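Local coordinates for Mgp-operon protein 3 (Mycoplasma pneumoniae, PDB 6RJ1), which acts in cell adhesion as the extracellular protein P40/P90 and probably serves in the attachment of this human pathogen to its host, at residues 172-177 / 238-243; 355-360 / 876-881; 166-171 / 225-230. One frame throughout, in Å; residues are numbered along the deposited sequence.

Contact 1. Residues 172-177 / 238-243; sequences PYTPNA and VYEPLD
The carboxylate of E240 is gripped from several directions, and T174 supplies the grip within this contact: T174 OG1 lies 2.9 Å from both E240 OE1 and E240 OE2, its one proton serving either oxygen or shared between them, and the side chains cross at about a right angle. The same hydroxyl oxygen accepts T171 N, while T171 OG1 binds E240 OE2 and R227 forms a salt bridge to E240 OE1. A buried acid suits this place because hydroxyls and an arginine meet its charge; these partners would favour the ionised form. With chi1 at 56°, E240 CG stands between the backbone N and the carbonyl carbon, and the chain is extended beyond CG. Further along, P175 CG lies 3.5 Å from L242 O and 4.3 Å from L242 CD2, and A177 CB comes 3.3 Å from L242 O; small alanine and compact proline fit against this backbone. D243 CA makes a C-H...O contact of 3.4 Å to A177 O. Residues 174-177, leading into helix 176-179, run beside 240-243, 24° apart in direction; strand 239-241 pairs antiparallel with strand 356-358, where P175 and L242 touch L357, and Y239 packs on helix 253-267.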
loop_
_atom_site.group_PDB
_atom_site.type_symbol
_atom_site.label_atom_id
_atom_site.label_comp_id
_atom_site.label_asym_id
_atom_site.label_seq_id
_atom_site.Cartn_x
_atom_site.Cartn_y
_atom_site.Cartn_z
ATOM N N PRO A 172 10.177 -5.870 7.113
ATOM C CA PRO A 172 9.980 -5.558 8.539
ATOM C C PRO A 172 11.279 -5.242 9.303
ATOM O O PRO A 172 11.210 -4.802 10.455
ATOM C CB PRO A 172 9.310 -6.826 9.078
ATOM C CG PRO A 172 9.702 -7.895 8.139
ATOM C CD PRO A 172 9.741 -7.247 6.805
ATOM N N TYR A 173 12.452 -5.456 8.667
ATOM C CA TYR A 173 13.769 -5.210 9.267
ATOM C C TYR A 173 14.456 -3.952 8.730
ATOM O O TYR A 173 15.605 -3.685 9.091
ATOM C CB TYR A 173 14.680 -6.448 9.138
ATOM C CG TYR A 173 14.013 -7.707 9.631
ATOM C CD1 TYR A 173 13.746 -7.895 10.985
ATOM C CD2 TYR A 173 13.604 -8.693 8.743
ATOM C CE1 TYR A 173 13.098 -9.037 11.443
ATOM C CE2 TYR A 173 12.961 -9.845 9.190
ATOM C CZ TYR A 173 12.707 -10.010 10.541
ATOM O OH TYR A 173 12.049 -11.128 10.981
ATOM N N THR A 174 13.746 -3.173 7.884
ATOM C CA THR A 174 14.261 -1.930 7.315
ATOM C C THR A 174 14.298 -0.882 8.433
ATOM O O THR A 174 13.235 -0.524 8.952
ATOM C CB THR A 174 13.416 -1.482 6.098
ATOM O OG1 THR A 174 13.397 -2.518 5.113
ATOM C CG2 THR A 174 13.919 -0.177 5.477
ATOM N N PRO A 175 15.496 -0.413 8.849
ATOM C CA PRO A 175 15.544 0.596 9.920
ATOM C C PRO A 175 15.253 2.008 9.407
ATOM O O PRO A 175 15.358 2.260 8.207
ATOM C CB PRO A 175 16.967 0.461 10.468
ATOM C CG PRO A 175 17.775 -0.074 9.342
ATOM C CD PRO A 175 16.850 -0.732 8.347
ATOM N N ASN A 176 14.898 2.928 10.321
ATOM C CA ASN A 176 14.613 4.342 10.030
ATOM C C ASN A 176 15.719 5.025 9.200
ATOM O O ASN A 176 15.393 5.694 8.224
ATOM C CB ASN A 176 14.337 5.126 11.331
ATOM C CG ASN A 176 12.929 5.005 11.864
ATOM O OD1 ASN A 176 11.956 4.740 11.136
ATOM N ND2 ASN A 176 12.789 5.233 13.155
ATOM N N ALA A 177 17.015 4.825 9.560
ATOM C CA ALA A 177 18.163 5.388 8.834
ATOM C C ALA A 177 18.282 4.810 7.414
ATOM O O ALA A 177 18.776 5.488 6.506
ATOM C CB ALA A 177 19.445 5.157 9.608
ATOM N N VAL A 238 19.017 -8.435 -2.624
ATOM C CA VAL A 238 18.471 -9.023 -1.387
ATOM C C VAL A 238 18.942 -8.168 -0.197
ATOM O O VAL A 238 18.272 -8.100 0.827
ATOM C CB VAL A 238 18.843 -10.522 -1.200
ATOM C CG1 VAL A 238 17.708 -11.454 -1.599
ATOM C CG2 VAL A 238 20.165 -10.901 -1.868
ATOM N N TYR A 239 20.085 -7.487 -0.381
ATOM C CA TYR A 239 20.733 -6.602 0.580
ATOM C C TYR A 239 20.134 -5.207 0.539
ATOM O O TYR A 239 19.731 -4.719 -0.525
ATOM C CB TYR A 239 22.251 -6.530 0.320
ATOM C CG TYR A 239 22.855 -7.863 -0.057
ATOM C CD1 TYR A 239 23.185 -8.802 0.917
ATOM C CD2 TYR A 239 23.064 -8.203 -1.390
ATOM C CE1 TYR A 239 23.703 -10.051 0.573
ATOM C CE2 TYR A 239 23.585 -9.447 -1.747
ATOM C CZ TYR A 239 23.908 -10.368 -0.761
ATOM O OH TYR A 239 24.423 -11.594 -1.108
ATOM N N GLU A 240 20.083 -4.566 1.711
ATOM C CA GLU A 240 19.591 -3.202 1.896
ATOM C C GLU A 240 20.430 -2.489 2.968
ATOM O O GLU A 240 20.845 -3.137 3.934
ATOM C CB GLU A 240 18.077 -3.155 2.183
ATOM C CG GLU A 240 17.604 -3.976 3.375
ATOM C CD GLU A 240 16.265 -3.521 3.913
ATOM O OE1 GLU A 240 16.151 -2.331 4.288
ATOM O OE2 GLU A 240 15.328 -4.348 3.959
ATOM N N PRO A 241 20.735 -1.176 2.798
ATOM C CA PRO A 241 21.604 -0.496 3.775
ATOM C C PRO A 241 20.973 -0.184 5.130
ATOM O O PRO A 241 19.757 -0.003 5.230
ATOM C CB PRO A 241 22.018 0.780 3.043
ATOM C CG PRO A 241 20.899 1.061 2.128
ATOM C CD PRO A 241 20.350 -0.265 1.696
ATOM N N LEU A 242 21.824 -0.094 6.169
ATOM C CA LEU A 242 21.418 0.255 7.529
ATOM C C LEU A 242 21.157 1.755 7.608
ATOM O O LEU A 242 20.280 2.188 8.357
ATOM C CB LEU A 242 22.505 -0.136 8.534
ATOM C CG LEU A 242 22.593 -1.611 8.873
ATOM C CD1 LEU A 242 23.975 -1.961 9.325
ATOM C CD2 LEU A 242 21.584 -1.991 9.950
ATOM N N ASP A 243 21.928 2.536 6.823
ATOM C CA ASP A 243 21.844 3.987 6.711
ATOM C C ASP A 243 21.999 4.356 5.234
ATOM O O ASP A 243 23.079 4.184 4.666
ATOM C CB ASP A 243 22.943 4.651 7.567
ATOM C CG ASP A 243 22.750 6.126 7.894
ATOM O OD1 ASP A 243 21.951 6.798 7.194
ATOM O OD2 ASP A 243 23.403 6.612 8.851
#

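Contact 2. Residues 355-360 / 876-881; sequences KYLNTA and DGKQQQ
N358 and Q879 join strand 356-358 to a type I beta turn, D876 to Q879, in the loop between strands 862-868 and 888-896. Bonds from Q879 N to D876 O and from D876 N to Q880 O, with Q879 in the left-handed region, give the pattern of a type I turn with a G1 bulge. From CB, the Q879 side chain sends CG anti to its carbonyl carbon, chi1 -72°, where CG meets N358 CB at 3.8 Å. A bend at chi2, -61°, then brings Q879 CD to 4.0 Å from N358 CB. At the tip, Q879 NE2 gives a hydrogen bond of 2.8 Å to N358 O, reaching that oxygen from above the carbonyl plane; it also binds Q361 OE1, while Q879 OE1 accepts V271 N. An amide suits this spot because it can give and take at once, tying the turn to three parts of the chain. The N358 amide is turned 42° from that of Q879 and has its own partner, ND2 binding A268 O. G877, lacking a side chain, lets the turn lie close to the strand, with G877 CA only 4.7 Å from L357 CA. The leucine answers with methyl contact: L357 CD2 lies 3.6 Å from G877 C and 3.9 Å from K878 CG, in the aliphatic part of an otherwise exposed lysine. The strand's other edge pairs with strand 239-241, so the turn occupies the edge left over. Backbone to backbone, the two segments share one hydrogen bond, 2.9 Å from N358 N to G877 O, where the donor meets a lone pair in the carbonyl plane.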
loop_
_atom_site.group_PDB
_atom_site.type_symbol
_atom_site.label_atom_id
_atom_site.label_comp_id
_atom_site.label_asym_id
_atom_site.label_seq_id
_atom_site.Cartn_x
_atom_site.Cartn_y
_atom_site.Cartn_z
ATOM N N LYS A 355 27.169 -2.475 7.406
ATOM C CA LYS A 355 26.763 -1.578 6.321
ATOM C C LYS A 355 25.411 -1.977 5.711
ATOM O O LYS A 355 24.583 -1.104 5.435
ATOM C CB LYS A 355 27.862 -1.492 5.234
ATOM C CG LYS A 355 29.179 -0.907 5.721
ATOM C CD LYS A 355 30.181 -0.700 4.585
ATOM C CE LYS A 355 31.610 -0.941 5.033
ATOM N NZ LYS A 355 31.852 -2.271 5.663
ATOM N N TYR A 356 25.201 -3.293 5.502
ATOM C CA TYR A 356 23.993 -3.856 4.882
ATOM C C TYR A 356 23.351 -4.983 5.682
ATOM O O TYR A 356 24.021 -5.662 6.463
ATOM C CB TYR A 356 24.297 -4.385 3.463
ATOM C CG TYR A 356 24.822 -3.343 2.504
ATOM C CD1 TYR A 356 23.952 -2.550 1.759
ATOM C CD2 TYR A 356 26.190 -3.167 2.316
ATOM C CE1 TYR A 356 24.433 -1.583 0.874
ATOM C CE2 TYR A 356 26.683 -2.205 1.433
ATOM C CZ TYR A 356 25.800 -1.414 0.714
ATOM O OH TYR A 356 26.282 -0.461 -0.148
ATOM N N LEU A 357 22.049 -5.205 5.429
ATOM C CA LEU A 357 21.257 -6.286 6.009
ATOM C C LEU A 357 20.863 -7.236 4.883
ATOM O O LEU A 357 20.564 -6.783 3.778
ATOM C CB LEU A 357 19.960 -5.761 6.661
ATOM C CG LEU A 357 20.062 -4.790 7.831
ATOM C CD1 LEU A 357 18.796 -3.959 7.932
ATOM C CD2 LEU A 357 20.351 -5.514 9.149
ATOM N N ASN A 358 20.841 -8.545 5.169
ATOM C CA ASN A 358 20.402 -9.567 4.222
ATOM C C ASN A 358 18.953 -9.866 4.616
ATOM O O ASN A 358 18.700 -10.449 5.678
ATOM C CB ASN A 358 21.296 -10.815 4.313
ATOM C CG ASN A 358 21.149 -11.793 3.173
ATOM O OD1 ASN A 358 20.043 -12.110 2.716
ATOM N ND2 ASN A 358 22.272 -12.312 2.697
ATOM N N THR A 359 18.001 -9.385 3.808
ATOM C CA THR A 359 16.579 -9.535 4.117
ATOM C C THR A 359 15.882 -10.543 3.192
ATOM O O THR A 359 14.680 -10.418 2.936
ATOM C CB THR A 359 15.893 -8.166 4.150
ATOM O OG1 THR A 359 16.195 -7.461 2.943
ATOM C CG2 THR A 359 16.300 -7.334 5.366
ATOM N N ALA A 360 16.631 -11.571 2.740
ATOM C CA ALA A 360 16.144 -12.628 1.851
ATOM C C ALA A 360 14.866 -13.320 2.343
ATOM O O ALA A 360 13.899 -13.419 1.579
ATOM C CB ALA A 360 17.237 -13.656 1.606
ATOM N N ASP A 876 16.186 -12.776 10.612
ATOM C CA ASP A 876 16.144 -11.309 10.565
ATOM C C ASP A 876 17.182 -10.735 9.567
ATOM O O ASP A 876 17.875 -11.504 8.888
ATOM C CB ASP A 876 16.303 -10.714 11.981
ATOM C CG ASP A 876 17.609 -11.006 12.709
ATOM O OD1 ASP A 876 18.617 -11.310 12.034
ATOM O OD2 ASP A 876 17.629 -10.902 13.954
ATOM N N GLY A 877 17.292 -9.402 9.519
ATOM C CA GLY A 877 18.232 -8.683 8.661
ATOM C C GLY A 877 19.687 -8.999 8.955
ATOM O O GLY A 877 20.529 -8.959 8.052
ATOM N N LYS A 878 19.990 -9.324 10.227
ATOM C CA LYS A 878 21.332 -9.683 10.680
ATOM C C LYS A 878 21.553 -11.213 10.657
ATOM O O LYS A 878 22.490 -11.725 11.283
ATOM C CB LYS A 878 21.646 -9.041 12.043
ATOM C CG LYS A 878 22.096 -7.587 11.905
ATOM C CD LYS A 878 22.117 -6.845 13.235
ATOM C CE LYS A 878 22.878 -5.540 13.155
ATOM N NZ LYS A 878 24.342 -5.735 13.344
ATOM N N GLN A 879 20.695 -11.924 9.874
ATOM C CA GLN A 879 20.679 -13.374 9.621
ATOM C C GLN A 879 20.682 -14.235 10.906
ATOM O O GLN A 879 21.331 -15.280 10.973
ATOM C CB GLN A 879 21.804 -13.784 8.650
ATOM C CG GLN A 879 21.574 -13.341 7.200
ATOM C CD GLN A 879 20.329 -13.928 6.589
ATOM O OE1 GLN A 879 20.232 -15.133 6.344
ATOM N NE2 GLN A 879 19.345 -13.080 6.332
ATOM N N GLN A 880 19.917 -13.792 11.910
ATOM C CA GLN A 880 19.739 -14.465 13.194
ATOM C C GLN A 880 18.326 -15.040 13.199
ATOM O O GLN A 880 17.417 -14.415 12.648
ATOM C CB GLN A 880 19.884 -13.470 14.370
ATOM C CG GLN A 880 21.121 -12.551 14.349
ATOM C CD GLN A 880 22.439 -13.272 14.506
ATOM O OE1 GLN A 880 22.597 -14.188 15.328
ATOM N NE2 GLN A 880 23.425 -12.856 13.719
ATOM N N GLN A 881 18.136 -16.225 13.812
ATOM C CA GLN A 881 16.831 -16.890 13.920
ATOM C C GLN A 881 15.820 -15.959 14.589
ATOM O O GLN A 881 16.152 -15.286 15.569
ATOM C CB GLN A 881 16.955 -18.210 14.697
ATOM C CG GLN A 881 16.623 -19.437 13.854
ATOM C CD GLN A 881 16.953 -20.753 14.529
ATOM O OE1 GLN A 881 17.914 -20.875 15.296
ATOM N NE2 GLN A 881 16.170 -21.780 14.244
#

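Contact 3. Residues 166-171 / 225-230; sequences VEQPVT and KGRAYR
V166 and R230 pair as a hydrogen-bonded bridge of antiparallel strands, each N-H meeting the other's carbonyl oxygen, and E167 and Y229 follow as the non-hydrogen-bonded pair. This end is tight. E167 CG lies over the face of the Y229 ring in a CH-pi contact, 4.2 Å from its centroid, while E167 OE2 takes R227 NE at 3.1 Å in a salt bridge, the planes of carboxylate and guanidinium 75° apart. The acid is buried but well supplied: Y662 and A656 bind OE1, and R181 also pairs with OE2. Q168 continues the hydrogen bonding beyond the last bridge. Q168 N binds A228 O at 2.8 Å, and A228 N gives its hydrogen to Q168 OE1, also at 2.8 Å, a side-chain amide replacing a backbone carbonyl. Q168 CG meanwhile covers one face of the R227 guanidinium. Arginine suits the place beside Q168 and P169, because its long side chain carries NH1 to P169 O at 3.0 Å, nearly straight at 177° although above the carbonyl plane, while NH2 pairs with E240. Beyond this the contact thins: partly exposed V170 offers little besides CG2, 3.4 Å from R227 NH1. In the larger sheet, strand 165-167 lies between strand 229-230 and the parallel strand 650-654; V166 and R230 both touch helix 446-454, and R230 also meets helix 253-267.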
loop_
_atom_site.group_PDB
_atom_site.type_symbol
_atom_site.label_atom_id
_atom_site.label_comp_id
_atom_site.label_asym_id
_atom_site.label_seq_id
_atom_site.Cartn_x
_atom_site.Cartn_y
_atom_site.Cartn_z
ATOM N N VAL A 166 11.623 1.651 -9.608
ATOM C CA VAL A 166 10.841 1.144 -8.477
ATOM C C VAL A 166 11.803 0.833 -7.324
ATOM O O VAL A 166 12.821 0.170 -7.520
ATOM C CB VAL A 166 9.933 -0.075 -8.825
ATOM C CG1 VAL A 166 9.019 -0.439 -7.649
ATOM C CG2 VAL A 166 9.102 0.178 -10.082
ATOM N N GLU A 167 11.479 1.330 -6.132
ATOM C CA GLU A 167 12.271 1.109 -4.929
ATOM C C GLU A 167 12.165 -0.355 -4.487
ATOM O O GLU A 167 11.081 -0.944 -4.581
ATOM C CB GLU A 167 11.772 2.014 -3.795
ATOM C CG GLU A 167 12.739 2.138 -2.626
ATOM C CD GLU A 167 12.145 2.660 -1.332
ATOM O OE1 GLU A 167 10.938 2.991 -1.311
ATOM O OE2 GLU A 167 12.899 2.745 -0.336
ATOM N N GLN A 168 13.276 -0.925 -3.960
ATOM C CA GLN A 168 13.269 -2.280 -3.419
ATOM C C GLN A 168 12.246 -2.340 -2.265
ATOM O O GLN A 168 12.043 -1.318 -1.598
ATOM C CB GLN A 168 14.683 -2.746 -3.012
ATOM C CG GLN A 168 15.310 -2.034 -1.822
ATOM C CD GLN A 168 16.697 -2.538 -1.521
ATOM O OE1 GLN A 168 17.645 -1.764 -1.427
ATOM N NE2 GLN A 168 16.852 -3.846 -1.358
ATOM N N PRO A 169 11.492 -3.449 -2.077
ATOM C CA PRO A 169 10.465 -3.446 -1.027
ATOM C C PRO A 169 10.994 -3.200 0.382
ATOM O O PRO A 169 12.127 -3.568 0.708
ATOM C CB PRO A 169 9.792 -4.815 -1.178
ATOM C CG PRO A 169 10.152 -5.281 -2.535
ATOM C CD PRO A 169 11.522 -4.743 -2.783
ATOM N N VAL A 170 10.186 -2.517 1.197
ATOM C CA VAL A 170 10.512 -2.228 2.588
ATOM C C VAL A 170 10.192 -3.505 3.365
ATOM O O VAL A 170 9.069 -4.013 3.291
ATOM C CB VAL A 170 9.753 -0.991 3.137
ATOM C CG1 VAL A 170 10.054 -0.774 4.618
ATOM C CG2 VAL A 170 10.073 0.269 2.335
ATOM N N THR A 171 11.184 -4.049 4.066
ATOM C CA THR A 171 10.988 -5.280 4.830
ATOM C C THR A 171 10.701 -4.932 6.293
ATOM O O THR A 171 11.023 -3.815 6.716
ATOM C CB THR A 171 12.220 -6.204 4.692
ATOM O OG1 THR A 171 13.310 -5.680 5.457
ATOM C CG2 THR A 171 12.614 -6.451 3.240
ATOM N N LYS A 225 22.949 7.344 -3.553
ATOM C CA LYS A 225 23.189 6.391 -2.461
ATOM C C LYS A 225 21.859 5.860 -1.930
ATOM O O LYS A 225 20.797 6.414 -2.246
ATOM C CB LYS A 225 23.966 7.074 -1.310
ATOM C CG LYS A 225 25.399 7.448 -1.659
ATOM C CD LYS A 225 26.119 8.097 -0.485
ATOM C CE LYS A 225 27.622 8.085 -0.649
ATOM N NZ LYS A 225 28.082 9.023 -1.710
ATOM N N GLY A 226 21.941 4.805 -1.117
ATOM C CA GLY A 226 20.790 4.212 -0.449
ATOM C C GLY A 226 20.146 3.004 -1.086
ATOM O O GLY A 226 20.718 2.377 -1.990
ATOM N N ARG A 227 18.925 2.681 -0.595
ATOM C CA ARG A 227 18.058 1.580 -1.043
ATOM C C ARG A 227 17.926 1.608 -2.558
ATOM O O ARG A 227 17.824 2.685 -3.160
ATOM C CB ARG A 227 16.651 1.655 -0.425
ATOM C CG ARG A 227 16.556 2.239 0.981
ATOM C CD ARG A 227 15.872 1.307 1.969
ATOM N NE ARG A 227 14.571 0.871 1.477
ATOM C CZ ARG A 227 14.170 -0.390 1.423
ATOM N NH1 ARG A 227 12.986 -0.691 0.923
ATOM N NH2 ARG A 227 14.945 -1.361 1.883
ATOM N N ALA A 228 17.960 0.425 -3.174
ATOM C CA ALA A 228 17.913 0.294 -4.615
ATOM C C ALA A 228 16.613 0.755 -5.250
ATOM O O ALA A 228 15.526 0.508 -4.725
ATOM C CB ALA A 228 18.214 -1.128 -5.017
ATOM N N TYR A 229 16.759 1.466 -6.372
ATOM C CA TYR A 229 15.716 1.906 -7.279
ATOM C C TYR A 229 16.093 1.199 -8.558
ATOM O O TYR A 229 17.250 1.291 -8.997
ATOM C CB TYR A 229 15.728 3.427 -7.472
ATOM C CG TYR A 229 15.059 4.169 -6.341
ATOM C CD1 TYR A 229 13.671 4.317 -6.300
ATOM C CD2 TYR A 229 15.807 4.707 -5.298
ATOM C CE1 TYR A 229 13.047 4.990 -5.251
ATOM C CE2 TYR A 229 15.195 5.386 -4.247
ATOM C CZ TYR A 229 13.814 5.530 -4.227
ATOM O OH TYR A 229 13.221 6.207 -3.183
ATOM N N ARG A 230 15.181 0.397 -9.100
ATOM C CA ARG A 230 15.534 -0.357 -10.293
ATOM C C ARG A 230 14.516 -0.208 -11.416
ATOM O O ARG A 230 13.339 0.068 -11.169
ATOM C CB ARG A 230 15.768 -1.852 -9.950
ATOM C CG ARG A 230 16.938 -2.155 -9.011
ATOM C CD ARG A 230 18.286 -2.102 -9.704
ATOM N NE ARG A 230 19.404 -2.389 -8.797
ATOM C CZ ARG A 230 20.056 -1.466 -8.090
ATOM N NH1 ARG A 230 21.053 -1.817 -7.289
ATOM N NH2 ARG A 230 19.706 -0.186 -8.170
#

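The three contacts form a continuous patch, with contact 1 in the middle: its centre is about 9 Å from that of contact 2 and about 10 Å from that of contact 3, while those two lie about 16 Å apart. E240 of contact 1 is the junction. Its OE2 is 2.8 Å from T171 OG1 and its OE1 forms a salt bridge of 2.9 Å with R227 NH2, both of contact 3, and its backbone O is 2.8 Å from L357 N of contact 2. Along the chain, the segments of contacts 1 and 3 alternate, whereas contact 2 brings in the distant 876-881 turn. T359 CG2 and T171 OG1, 3.4 Å apart, pack against each other where contacts 2 and 3 touch.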